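Local atomic coordinates of putative polyketide cyclase (Bacillus cereus, PDB entry 3K0Z), a protein that is of unknown function but belongs to the SnoaL-like polyketide cyclase family and may act as a cyclase on a small molecule. Residues Q11-M16 and M36-Q41; A40-A45 and P56-E61; F124-I129 and H142-L147; I93-E98 and L111-T116. All coordinates share one frame; numbering follows the deposited sequence.

Helix 30-49 carries one side of both interaction 1 and interaction 2. Interaction 1 is partly buried and ties the N-terminal arm to the helix, mostly with side-chain to backbone hydrogen bonds. Interaction 2 is buried; it joins the helix to residues 56-61 by van der Waals contacts of Thr58 and Val59, with water bridges at one edge. Interactions 3 and 4 are strand pairings in one sheet, where strands 106-117 and 120-133 are neighbours. Interaction 4 is partly buried, its polar face outward, whereas interaction 3 is mostly buried and sets carboxylates beside a histidine. Tyr44 joins helix to sheet: its OH probably bonds Asp128, and its ring packs on Ile97 and Leu111.

Interaction 1. Residues Q11-M16 and M36-Q41; sequences QLLKEM and MVHAAQ
Gln11 meets His38 through its backbone. His38 NE2 donates to Gln11 O over 2.8 Å, and the oxygen lies close to the plane of the imidazole. Leu12 comes next and crosses to helix 30-49. Its CD2 presses on Val37 CG1 at 3.4 Å, tighter than usual for two methyl carbons. Met22 of strand 22-24 touches both side chains.

Leu13 makes two kinds of contact. Its CG sits over the centre of one face of the His38 ring, 3.5 Å from the centroid, in a CH-pi contact. Methyl CD2 is nearest CE1 of the ring, while CD1 lies nearest His38 CG and CB. The backbone of Leu13 is gripped by the side-chain amide of Gln41. Gln41 CG is anti to its carbonyl carbon (chi1 -76°), and the chain beyond is extended, which carries the amide out to the arm. Leu13 N donates to Gln41 OE1 at 2.8 Å, on a lone pair. In return Gln41 NE2 donates to Leu13 O at 3.0 Å, with that oxygen 23° out of the amide plane. Gln41 NE2 also bonds Pro17 O, and together these partners fix the rotation of the amide.

Met16, a selenomethionine, closes the segment with SE 4.1 Å from Gln41 O. A looping N-terminal arm before strand 22-24 is thus pinned on the long helix that packs on the sheet of an NTF2-like domain.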
loop_
_atom_site.group_PDB
_atom_site.type_symbol
_atom_site.label_atom_id
_atom_site.label_comp_id
_atom_site.label_asym_id
_atom_site.label_seq_id
_atom_site.Cartn_x
_atom_site.Cartn_y
_atom_site.Cartn_z
ATOM N N GLN A 11 20.328 -11.379 6.525
ATOM C CA GLN A 11 21.195 -10.536 7.307
ATOM C C GLN A 11 21.003 -9.100 6.839
ATOM O O GLN A 11 21.375 -8.740 5.701
ATOM C CB GLN A 11 22.635 -10.964 7.105
ATOM C CG GLN A 11 23.599 -10.222 7.954
ATOM C CD GLN A 11 25.032 -10.687 7.719
ATOM O OE1 GLN A 11 25.300 -11.896 7.708
ATOM N NE2 GLN A 11 25.942 -9.733 7.518
ATOM N N LEU A 12 20.430 -8.279 7.714
ATOM C CA LEU A 12 20.107 -6.909 7.388
ATOM C C LEU A 12 21.325 -5.999 7.401
ATOM O O LEU A 12 22.273 -6.236 8.160
ATOM C CB LEU A 12 19.086 -6.370 8.393
ATOM C CG LEU A 12 17.735 -7.062 8.457
ATOM C CD1 LEU A 12 17.001 -6.532 9.667
ATOM C CD2 LEU A 12 16.892 -6.900 7.154
ATOM N N LEU A 13 21.263 -4.939 6.586
ATOM C CA LEU A 13 22.304 -3.937 6.558
ATOM C C LEU A 13 22.160 -3.052 7.787
ATOM O O LEU A 13 21.046 -2.698 8.214
ATOM C CB LEU A 13 22.208 -3.076 5.292
ATOM C CG LEU A 13 22.575 -3.662 3.925
ATOM C CD1 LEU A 13 22.212 -2.653 2.840
ATOM C CD2 LEU A 13 24.027 -4.056 3.851
ATOM N N LYS A 14 23.299 -2.758 8.398
ATOM C CA LYS A 14 23.341 -1.923 9.586
ATOM C C LYS A 14 23.324 -0.480 9.148
ATOM O O LYS A 14 23.602 -0.152 7.991
ATOM C CB LYS A 14 24.578 -2.249 10.435
ATOM C CG LYS A 14 24.482 -3.609 11.120
ATOM N N GLU A 15 22.895 0.369 10.076
ATOM C CA GLU A 15 22.844 1.795 9.898
ATOM C C GLU A 15 21.860 2.258 8.795
ATOM O O GLU A 15 22.009 3.335 8.244
ATOM C CB GLU A 15 24.251 2.358 9.717
ATOM C CG GLU A 15 25.156 1.976 10.892
ATOM C CD GLU A 15 26.556 2.557 10.764
ATOM O OE1 GLU A 15 26.748 3.591 10.069
ATOM O OE2 GLU A 15 27.472 1.970 11.375
HETATM N N MSE A 16 20.847 1.446 8.550
HETATM C CA MSE A 16 19.763 1.748 7.627
HETATM C C MSE A 16 18.514 1.234 8.315
HETATM O O MSE A 16 18.606 0.407 9.232
HETATM C CB MSE A 16 19.967 1.046 6.288
HETATM C CG MSE A 16 21.114 1.626 5.546
HETATM SE SE MSE A 16 21.215 0.805 3.813
HETATM C CE MSE A 16 22.979 1.462 3.227
HETATM N N MSE A 36 16.809 -8.217 -2.358
HETATM C CA MSE A 36 15.538 -7.503 -2.348
HETATM C C MSE A 36 15.351 -6.730 -1.046
HETATM O O MSE A 36 14.927 -5.558 -1.063
HETATM C CB MSE A 36 14.401 -8.502 -2.591
HETATM C CG MSE A 36 14.423 -9.027 -3.979
HETATM SE SE MSE A 36 13.228 -10.528 -4.217
HETATM C CE MSE A 36 11.547 -9.532 -4.635
ATOM N N VAL A 37 15.668 -7.344 0.089
ATOM C CA VAL A 37 15.528 -6.653 1.390
ATOM C C VAL A 37 16.510 -5.473 1.454
ATOM O O VAL A 37 16.143 -4.379 1.865
ATOM C CB VAL A 37 15.722 -7.621 2.585
ATOM C CG1 VAL A 37 15.886 -6.868 3.859
ATOM C CG2 VAL A 37 14.529 -8.590 2.677
ATOM N N HIS A 38 17.743 -5.681 0.992
ATOM C CA HIS A 38 18.754 -4.640 1.000
ATOM C C HIS A 38 18.365 -3.474 0.097
ATOM O O HIS A 38 18.624 -2.339 0.438
ATOM C CB HIS A 38 20.101 -5.222 0.575
ATOM C CG HIS A 38 20.759 -6.031 1.649
ATOM N ND1 HIS A 38 22.041 -6.521 1.538
ATOM C CD2 HIS A 38 20.318 -6.387 2.881
ATOM C CE1 HIS A 38 22.345 -7.183 2.649
ATOM N NE2 HIS A 38 21.315 -7.099 3.487
ATOM N N ALA A 39 17.729 -3.733 -1.030
ATOM C CA ALA A 39 17.293 -2.619 -1.897
ATOM C C ALA A 39 16.252 -1.803 -1.156
ATOM O O ALA A 39 16.246 -0.568 -1.191
ATOM C CB ALA A 39 16.725 -3.165 -3.233
ATOM N N ALA A 40 15.361 -2.493 -0.470
ATOM C CA ALA A 40 14.330 -1.799 0.330
ATOM C C ALA A 40 14.979 -0.989 1.419
ATOM O O ALA A 40 14.606 0.142 1.612
ATOM C CB ALA A 40 13.374 -2.788 0.930
ATOM N N GLN A 41 15.971 -1.557 2.118
ATOM C CA GLN A 41 16.633 -0.831 3.184
ATOM C C GLN A 41 17.307 0.450 2.666
ATOM O O GLN A 41 17.205 1.515 3.299
ATOM C CB GLN A 41 17.649 -1.700 3.876
ATOM C CG GLN A 41 17.094 -2.729 4.825
ATOM C CD GLN A 41 18.191 -3.332 5.647
ATOM O OE1 GLN A 41 18.821 -4.349 5.263
ATOM N NE2 GLN A 41 18.432 -2.734 6.812
#

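Interaction 2. Residues A40-A45 and P56-E61; sequences AQRFYA and PQTVTE
Thr58 has CG2 anti to its backbone N and OG1 beside that N (chi1 -50°). This sets OG1 close to Arg42 CB, at 3.1 Å, while CG2 turns to Phe43. Arg42 CG stands anti to its carbonyl carbon (chi1 -70°), and from there the chain runs extended to NE, taking CG and CD past Thr58 to the Gln57 edge.

Thr58 OG1 has its polar partner elsewhere, in Leu54 O of the preceding turn. The methyl CG2 lies 3.4 Å from Phe43 N and 3.6 Å from Phe43 CB, against the helix backbone itself. The side chains of Thr58 and Phe43 cross at about a right angle. Farther out on the ring, Phe43 CE1 touches Val59 CG1 at 4.0 Å. The same ring meets Trp47 edge-to-face and packs on Ile137 and Leu130 of the sheet.

The outer edge of the contact is wet. One water accepts from Arg42 NE at 3.3 Å and donates to Gln57 OE1 at 2.9 Å. It lies in the guanidinium plane, at the edge of the group. A second water lies between Gln57 O and Arg42 NH1, the bond from NH1 being weak. Gln57 NE2 is held by Glu53 O. The polar end of the arginine thus reaches Gln57 through water, while Arg42 CD touches Gln57 O at 3.9 Å.

Thr58 and Thr60 are joined to Ile137 by backbone hydrogen bonds. The contact places the long helix 30-49 against a short, weakly bonded helix that leads into a strand, consistent with the helix-on-curved-sheet architecture of the NTF2-like fold.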
loop_
_atom_site.group_PDB
_atom_site.type_symbol
_atom_site.label_atom_id
_atom_site.label_comp_id
_atom_site.label_asym_id
_atom_site.label_seq_id
_atom_site.Cartn_x
_atom_site.Cartn_y
_atom_site.Cartn_z
ATOM N N ALA A 40 15.361 -2.493 -0.470
ATOM C CA ALA A 40 14.330 -1.799 0.330
ATOM C C ALA A 40 14.979 -0.989 1.419
ATOM O O ALA A 40 14.606 0.142 1.612
ATOM C CB ALA A 40 13.374 -2.788 0.930
ATOM N N GLN A 41 15.971 -1.557 2.118
ATOM C CA GLN A 41 16.633 -0.831 3.184
ATOM C C GLN A 41 17.307 0.450 2.666
ATOM O O GLN A 41 17.205 1.515 3.299
ATOM C CB GLN A 41 17.649 -1.700 3.876
ATOM C CG GLN A 41 17.094 -2.729 4.825
ATOM C CD GLN A 41 18.191 -3.332 5.647
ATOM O OE1 GLN A 41 18.821 -4.349 5.263
ATOM N NE2 GLN A 41 18.432 -2.734 6.812
ATOM N N ARG A 42 17.969 0.355 1.510
ATOM C CA ARG A 42 18.661 1.511 0.930
ATOM C C ARG A 42 17.669 2.538 0.465
ATOM O O ARG A 42 17.926 3.705 0.559
ATOM C CB ARG A 42 19.539 1.126 -0.259
ATOM C CG ARG A 42 20.770 0.326 0.099
ATOM C CD ARG A 42 21.725 0.155 -1.072
ATOM N NE ARG A 42 22.839 -0.754 -0.746
ATOM C CZ ARG A 42 22.839 -2.080 -0.959
ATOM N NH1 ARG A 42 21.831 -2.710 -1.553
ATOM N NH2 ARG A 42 23.902 -2.786 -0.617
ATOM N N PHE A 43 16.553 2.096 -0.094
ATOM C CA PHE A 43 15.522 2.984 -0.552
ATOM C C PHE A 43 14.953 3.762 0.640
ATOM O O PHE A 43 14.815 4.992 0.560
ATOM C CB PHE A 43 14.409 2.202 -1.292
ATOM C CG PHE A 43 13.482 3.069 -2.133
ATOM C CD1 PHE A 43 13.977 3.872 -3.159
ATOM C CD2 PHE A 43 12.103 3.001 -1.960
ATOM C CE1 PHE A 43 13.100 4.643 -3.944
ATOM C CE2 PHE A 43 11.240 3.737 -2.795
ATOM C CZ PHE A 43 11.746 4.546 -3.762
ATOM N N TYR A 44 14.640 3.090 1.748
ATOM C CA TYR A 44 14.130 3.842 2.918
ATOM C C TYR A 44 15.239 4.590 3.693
ATOM O O TYR A 44 14.932 5.598 4.332
ATOM C CB TYR A 44 13.137 3.034 3.783
ATOM C CG TYR A 44 12.027 2.605 2.857
ATOM C CD1 TYR A 44 11.148 3.542 2.327
ATOM C CD2 TYR A 44 11.953 1.305 2.397
ATOM C CE1 TYR A 44 10.213 3.208 1.344
ATOM C CE2 TYR A 44 10.985 0.941 1.446
ATOM C CZ TYR A 44 10.129 1.905 0.932
ATOM O OH TYR A 44 9.221 1.559 -0.021
ATOM N N ALA A 45 16.494 4.150 3.608
ATOM C CA ALA A 45 17.636 4.983 4.080
ATOM C C ALA A 45 17.675 6.322 3.326
ATOM O O ALA A 45 17.912 7.361 3.919
ATOM C CB ALA A 45 18.982 4.256 3.959
ATOM N N PRO A 56 21.918 5.675 -7.045
ATOM C CA PRO A 56 22.398 4.691 -7.981
ATOM C C PRO A 56 22.726 3.316 -7.387
ATOM O O PRO A 56 22.957 2.370 -8.144
ATOM C CB PRO A 56 23.664 5.341 -8.555
ATOM C CG PRO A 56 24.015 6.428 -7.643
ATOM C CD PRO A 56 22.837 6.806 -6.877
ATOM N N GLN A 57 22.780 3.183 -6.062
ATOM C CA GLN A 57 22.995 1.863 -5.499
ATOM C C GLN A 57 21.665 1.145 -5.298
ATOM O O GLN A 57 21.650 -0.032 -4.940
ATOM C CB GLN A 57 23.722 1.958 -4.163
ATOM C CG GLN A 57 25.102 2.642 -4.247
ATOM C CD GLN A 57 25.711 2.828 -2.883
ATOM O OE1 GLN A 57 26.162 1.877 -2.280
ATOM N NE2 GLN A 57 25.754 4.076 -2.400
ATOM N N THR A 58 20.552 1.856 -5.503
ATOM C CA THR A 58 19.232 1.364 -5.077
ATOM C C THR A 58 18.231 1.189 -6.213
ATOM O O THR A 58 17.500 0.181 -6.239
ATOM C CB THR A 58 18.631 2.317 -4.046
ATOM O OG1 THR A 58 19.595 2.592 -3.018
ATOM C CG2 THR A 58 17.328 1.732 -3.424
ATOM N N VAL A 59 18.191 2.160 -7.124
ATOM C CA VAL A 59 17.287 2.131 -8.261
ATOM C C VAL A 59 18.054 2.108 -9.582
ATOM O O VAL A 59 19.196 2.531 -9.636
ATOM C CB VAL A 59 16.229 3.294 -8.204
ATOM C CG1 VAL A 59 15.586 3.356 -6.786
ATOM C CG2 VAL A 59 16.857 4.662 -8.564
ATOM N N THR A 60 17.424 1.598 -10.637
ATOM C CA THR A 60 18.053 1.548 -11.947
ATOM C C THR A 60 17.981 2.936 -12.558
ATOM O O THR A 60 17.162 3.773 -12.169
ATOM C CB THR A 60 17.365 0.558 -12.881
ATOM O OG1 THR A 60 16.014 0.961 -13.070
ATOM C CG2 THR A 60 17.434 -0.844 -12.308
ATOM N N GLU A 61 18.825 3.186 -13.549
ATOM C CA GLU A 61 18.921 4.549 -14.082
ATOM C C GLU A 61 17.613 4.981 -14.723
ATOM O O GLU A 61 17.334 6.149 -14.755
ATOM C CB GLU A 61 20.081 4.692 -15.068
ATOM C CG GLU A 61 19.801 4.128 -16.420
HETATM O O HOH W 1 25.094 1.345 0.321
HETATM O O HOH W 2 20.353 -1.924 -3.726
#

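Interaction 3. Residues F124-I129 and H142-L147; sequences FFAIDI and HLEDNL
Ile127 and Leu143 form an antiparallel hydrogen-bonded pair in the hairpin of strands 120-133 and 136-144, part of the curved sheet of this NTF2-like fold. The pair is closed by Ile127 N to Leu143 O at 3.0 Å and Leu143 N to Ile127 O at 2.9 Å. Their side chains face the second subunit, where Ile127 packs on its own copy, Ile127 of the second subunit.

The other face is close-set but polar. Ala126 CB touches Glu144 CG at 3.8 Å. Asp128 and His142 lie side by side, with Asp128 OD1 3.3 Å from His142 CB. Tyr44 bonds the other oxygen of Asp128. A water bridges Asp128 OD1 and Glu144 OE2, which are 3.9 Å apart. A bound buffer molecule lies about 6 Å from the Glu144 side chain, consistent with a pocket here.

The regular pairing ends at Glu144. Beyond it water enters between Phe125 N and Asp145 OD2, while Asp145 N still holds Phe125 O at 2.9 Å. The Asp145 side chain caps the following helix and also bonds Thr148.

His142 NE2 bonds Asp65. Glu144 is bent at chi2 (75°), and His142 ND1 donates to the syn lone pair of Glu144 OE2 at 2.7 Å.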
loop_
_atom_site.group_PDB
_atom_site.type_symbol
_atom_site.label_atom_id
_atom_site.label_comp_id
_atom_site.label_asym_id
_atom_site.label_seq_id
_atom_site.Cartn_x
_atom_site.Cartn_y
_atom_site.Cartn_z
ATOM N N PHE A 124 2.520 9.951 10.121
ATOM C CA PHE A 124 1.691 9.439 9.043
ATOM C C PHE A 124 2.356 8.223 8.439
ATOM O O PHE A 124 3.562 8.014 8.609
ATOM C CB PHE A 124 1.381 10.510 7.951
ATOM C CG PHE A 124 2.588 10.947 7.152
ATOM C CD1 PHE A 124 3.426 11.964 7.634
ATOM C CD2 PHE A 124 2.897 10.353 5.935
ATOM C CE1 PHE A 124 4.549 12.351 6.916
ATOM C CE2 PHE A 124 4.017 10.757 5.210
ATOM C CZ PHE A 124 4.836 11.770 5.701
ATOM N N PHE A 125 1.566 7.444 7.719
ATOM C CA PHE A 125 2.067 6.231 7.095
ATOM C C PHE A 125 2.019 6.201 5.562
ATOM O O PHE A 125 1.389 7.042 4.912
ATOM C CB PHE A 125 1.371 5.021 7.695
ATOM C CG PHE A 125 0.038 4.735 7.112
ATOM C CD1 PHE A 125 -1.082 5.356 7.595
ATOM C CD2 PHE A 125 -0.111 3.794 6.088
ATOM C CE1 PHE A 125 -2.337 5.089 7.075
ATOM C CE2 PHE A 125 -1.364 3.514 5.564
ATOM C CZ PHE A 125 -2.487 4.205 6.077
ATOM N N ALA A 126 2.733 5.228 4.985
ATOM C CA ALA A 126 2.756 5.046 3.530
ATOM C C ALA A 126 2.809 3.538 3.253
ATOM O O ALA A 126 3.232 2.745 4.119
ATOM C CB ALA A 126 3.969 5.768 2.922
ATOM N N ILE A 127 2.362 3.147 2.068
ATOM C CA ILE A 127 2.547 1.775 1.561
ATOM C C ILE A 127 3.113 1.868 0.137
ATOM O O ILE A 127 2.590 2.647 -0.696
ATOM C CB ILE A 127 1.238 0.914 1.528
ATOM C CG1 ILE A 127 0.536 0.890 2.893
ATOM C CG2 ILE A 127 1.617 -0.496 1.077
ATOM C CD1 ILE A 127 -0.844 0.205 2.921
ATOM N N ASP A 128 4.171 1.093 -0.138
ATOM C CA ASP A 128 4.824 1.102 -1.431
ATOM C C ASP A 128 4.918 -0.302 -1.951
ATOM O O ASP A 128 5.155 -1.233 -1.181
ATOM C CB ASP A 128 6.275 1.577 -1.361
ATOM C CG ASP A 128 6.458 2.997 -0.831
ATOM O OD1 ASP A 128 5.488 3.663 -0.367
ATOM O OD2 ASP A 128 7.622 3.475 -0.909
ATOM N N ILE A 129 4.768 -0.447 -3.256
ATOM C CA ILE A 129 5.011 -1.712 -3.941
ATOM C C ILE A 129 6.211 -1.451 -4.867
ATOM O O ILE A 129 6.164 -0.571 -5.745
ATOM C CB ILE A 129 3.819 -2.185 -4.772
ATOM C CG1 ILE A 129 2.634 -2.510 -3.844
ATOM C CG2 ILE A 129 4.238 -3.424 -5.598
ATOM C CD1 ILE A 129 1.301 -2.612 -4.567
ATOM N N HIS A 142 3.140 3.674 -5.134
ATOM C CA HIS A 142 3.205 4.010 -3.734
ATOM C C HIS A 142 2.176 5.061 -3.388
ATOM O O HIS A 142 1.667 5.804 -4.259
ATOM C CB HIS A 142 4.614 4.533 -3.423
ATOM C CG HIS A 142 4.940 5.818 -4.112
ATOM N ND1 HIS A 142 4.818 7.045 -3.494
ATOM C CD2 HIS A 142 5.362 6.069 -5.376
ATOM C CE1 HIS A 142 5.180 7.994 -4.338
ATOM N NE2 HIS A 142 5.505 7.430 -5.490
ATOM N N LEU A 143 1.870 5.132 -2.104
ATOM C CA LEU A 143 0.894 6.128 -1.600
ATOM C C LEU A 143 1.261 6.527 -0.182
ATOM O O LEU A 143 1.549 5.657 0.650
ATOM C CB LEU A 143 -0.478 5.470 -1.651
ATOM C CG LEU A 143 -1.746 6.253 -1.817
ATOM C CD1 LEU A 143 -1.641 7.411 -2.831
ATOM C CD2 LEU A 143 -2.827 5.212 -2.203
ATOM N N GLU A 144 1.323 7.828 0.060
ATOM C CA GLU A 144 1.623 8.382 1.383
ATOM C C GLU A 144 0.325 8.970 1.825
ATOM O O GLU A 144 -0.445 9.452 0.982
ATOM C CB GLU A 144 2.684 9.475 1.297
ATOM C CG GLU A 144 4.075 8.982 0.904
ATOM C CD GLU A 144 4.219 8.631 -0.574
ATOM O OE1 GLU A 144 4.041 9.537 -1.405
ATOM O OE2 GLU A 144 4.545 7.451 -0.869
ATOM N N ASP A 145 0.042 8.935 3.116
ATOM C CA ASP A 145 -1.254 9.478 3.605
ATOM C C ASP A 145 -1.135 11.006 3.724
ATOM O O ASP A 145 -1.027 11.552 4.805
ATOM C CB ASP A 145 -1.653 8.775 4.921
ATOM C CG ASP A 145 -3.040 9.163 5.415
ATOM O OD1 ASP A 145 -3.740 9.931 4.725
ATOM O OD2 ASP A 145 -3.417 8.687 6.505
ATOM N N ASN A 146 -1.156 11.668 2.555
ATOM C CA ASN A 146 -0.912 13.110 2.458
ATOM C C ASN A 146 -2.030 13.969 3.044
ATOM O O ASN A 146 -1.768 15.056 3.524
ATOM C CB ASN A 146 -0.622 13.538 1.008
ATOM C CG ASN A 146 0.685 12.942 0.451
ATOM O OD1 ASN A 146 0.656 12.274 -0.593
ATOM N ND2 ASN A 146 1.813 13.157 1.149
ATOM N N LEU A 147 -3.265 13.487 3.004
ATOM C CA LEU A 147 -4.363 14.231 3.617
ATOM C C LEU A 147 -4.100 14.344 5.152
ATOM O O LEU A 147 -4.197 15.436 5.734
ATOM C CB LEU A 147 -5.706 13.536 3.302
ATOM C CG LEU A 147 -6.999 14.236 3.720
ATOM C CD1 LEU A 147 -7.114 15.612 3.093
ATOM C CD2 LEU A 147 -8.241 13.382 3.369
HETATM O O HOH W 3 -1.253 8.541 8.142
HETATM O O HOH W 4 6.343 6.071 0.486
#

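Interaction 4. Residues I93-E98 and L111-T116; sequences IHCEIE and LSFTGT
Ile93 to Ile97 pair with Gly115 to Leu111 as antiparallel strands, with axes 4.6 Å apart at closest and an angle of 159° between their directions. His94 with Thr114 and Glu96 with Ser112 are the hydrogen-bonded pairs. The bond from His94 N to Thr114 O is weak; the other three are good.

The side chains of Ile93, Cys95, Ile97, Leu111 and Phe113 share one face. Cys95 SG is anti to its backbone N (chi1 177°) and lies 4.2 Å from the centroid of the Phe113 ring, 32° off the ring normal. Cys95 CB touches Phe113 CE1 at 3.7 Å. Ile97 and Leu111 run side by side, with Ile97 CG1 4.0 Å from Leu111 CD1. Tyr44 of helix 30-49 covers Cys95, Ile97 and Leu111, and Phe113 meets the ring of Phe124 on the next strand.

The other face is polar. Ser112 OG donates to Glu98 OE2 over a short 2.5 Å, on the anti side of the carboxylate. A water donates to Ser112 OG at 2.9 Å and also to Glu96 OE1. The other oxygen of Glu96 forms a salt bridge with Lys20, whose side chain also packs on Glu98. A second water donates to His94 O at 2.9 Å and is also hydrogen-bonded to Thr114 OG1.

The two faces thus differ in kind. Apolar contacts bind the strands on the helix side. On the other, one serine-carboxylate bond and bridging waters hold them.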
loop_
_atom_site.group_PDB
_atom_site.type_symbol
_atom_site.label_atom_id
_atom_site.label_comp_id
_atom_site.label_asym_id
_atom_site.label_seq_id
_atom_site.Cartn_x
_atom_site.Cartn_y
_atom_site.Cartn_z
ATOM N N ILE A 93 12.132 15.066 10.262
ATOM C CA ILE A 93 11.381 13.943 9.737
ATOM C C ILE A 93 12.254 12.673 9.734
ATOM O O ILE A 93 13.452 12.757 9.501
ATOM C CB ILE A 93 10.887 14.225 8.264
ATOM C CG1 ILE A 93 9.798 13.217 7.871
ATOM C CG2 ILE A 93 12.100 14.259 7.257
ATOM C CD1 ILE A 93 8.482 13.353 8.670
ATOM N N HIS A 94 11.612 11.522 9.978
ATOM C CA HIS A 94 12.272 10.230 10.141
ATOM C C HIS A 94 11.383 9.153 9.550
ATOM O O HIS A 94 10.149 9.193 9.749
ATOM C CB HIS A 94 12.479 9.999 11.648
ATOM C CG HIS A 94 13.179 11.148 12.317
ATOM N ND1 HIS A 94 14.549 11.272 12.321
ATOM C CD2 HIS A 94 12.697 12.260 12.921
ATOM C CE1 HIS A 94 14.884 12.394 12.931
ATOM N NE2 HIS A 94 13.778 13.014 13.299
ATOM N N CYS A 95 12.001 8.181 8.881
ATOM C CA CYS A 95 11.283 7.094 8.191
ATOM C C CYS A 95 11.689 5.738 8.781
ATOM O O CYS A 95 12.878 5.489 8.904
ATOM C CB CYS A 95 11.666 7.135 6.711
ATOM S SG CYS A 95 10.931 5.809 5.731
ATOM N N GLU A 96 10.704 4.898 9.127
ATOM C CA GLU A 96 10.914 3.540 9.614
ATOM C C GLU A 96 10.093 2.546 8.788
ATOM O O GLU A 96 9.031 2.893 8.281
ATOM C CB GLU A 96 10.501 3.466 11.063
ATOM C CG GLU A 96 11.423 4.209 11.991
ATOM C CD GLU A 96 11.244 3.728 13.467
ATOM O OE1 GLU A 96 10.138 3.841 14.034
ATOM O OE2 GLU A 96 12.220 3.190 14.032
ATOM N N ILE A 97 10.619 1.341 8.610
ATOM C CA ILE A 97 9.937 0.278 7.904
ATOM C C ILE A 97 9.161 -0.578 8.935
ATOM O O ILE A 97 9.758 -1.282 9.803
ATOM C CB ILE A 97 10.960 -0.645 7.111
ATOM C CG1 ILE A 97 11.858 0.152 6.152
ATOM C CG2 ILE A 97 10.215 -1.826 6.390
ATOM C CD1 ILE A 97 13.036 -0.696 5.552
ATOM N N GLU A 98 7.843 -0.472 8.885
ATOM C CA GLU A 98 6.999 -1.266 9.743
ATOM C C GLU A 98 6.845 -2.712 9.301
ATOM O O GLU A 98 6.806 -3.624 10.140
ATOM C CB GLU A 98 5.624 -0.644 9.916
ATOM C CG GLU A 98 5.642 0.766 10.478
ATOM C CD GLU A 98 6.145 0.828 11.904
ATOM O OE1 GLU A 98 5.832 -0.088 12.676
ATOM O OE2 GLU A 98 6.871 1.770 12.250
ATOM N N LEU A 111 5.430 1.865 5.653
ATOM C CA LEU A 111 6.303 2.844 6.311
ATOM C C LEU A 111 5.615 3.704 7.351
ATOM O O LEU A 111 4.387 3.881 7.298
ATOM C CB LEU A 111 6.901 3.775 5.254
ATOM C CG LEU A 111 7.742 3.176 4.100
ATOM C CD1 LEU A 111 8.767 2.035 4.561
ATOM C CD2 LEU A 111 6.889 2.729 2.884
ATOM N N SER A 112 6.386 4.166 8.350
ATOM C CA SER A 112 5.909 5.172 9.297
ATOM C C SER A 112 6.855 6.370 9.171
ATOM O O SER A 112 8.078 6.191 9.072
ATOM C CB SER A 112 5.840 4.637 10.739
ATOM O OG SER A 112 7.048 3.993 11.081
ATOM N N PHE A 113 6.281 7.563 9.059
ATOM C CA PHE A 113 7.036 8.807 9.002
ATOM C C PHE A 113 6.645 9.611 10.227
ATOM O O PHE A 113 5.446 9.887 10.437
ATOM C CB PHE A 113 6.678 9.613 7.758
ATOM C CG PHE A 113 7.240 9.060 6.494
ATOM C CD1 PHE A 113 8.517 9.442 6.059
ATOM C CD2 PHE A 113 6.500 8.174 5.725
ATOM C CE1 PHE A 113 9.042 8.919 4.883
ATOM C CE2 PHE A 113 7.019 7.653 4.532
ATOM C CZ PHE A 113 8.301 8.015 4.130
ATOM N N THR A 114 7.629 10.007 11.025
ATOM C CA THR A 114 7.371 10.734 12.252
ATOM C C THR A 114 8.316 11.921 12.394
ATOM O O THR A 114 9.429 11.935 11.858
ATOM C CB THR A 114 7.528 9.833 13.499
ATOM O OG1 THR A 114 8.860 9.351 13.534
ATOM C CG2 THR A 114 6.601 8.636 13.427
ATOM N N GLY A 115 7.851 12.938 13.109
ATOM C CA GLY A 115 8.680 14.110 13.341
ATOM C C GLY A 115 7.873 15.223 13.995
ATOM O O GLY A 115 6.952 14.957 14.777
ATOM N N THR A 116 8.207 16.466 13.674
ATOM C CA THR A 116 7.486 17.570 14.219
ATOM C C THR A 116 7.402 18.678 13.213
ATOM O O THR A 116 8.191 18.760 12.311
ATOM C CB THR A 116 8.179 18.124 15.473
ATOM O OG1 THR A 116 9.478 18.597 15.127
ATOM C CG2 THR A 116 8.313 17.054 16.622
HETATM O O HOH W 5 9.385 7.484 11.984
HETATM O O HOH W 6 8.419 5.451 13.121
#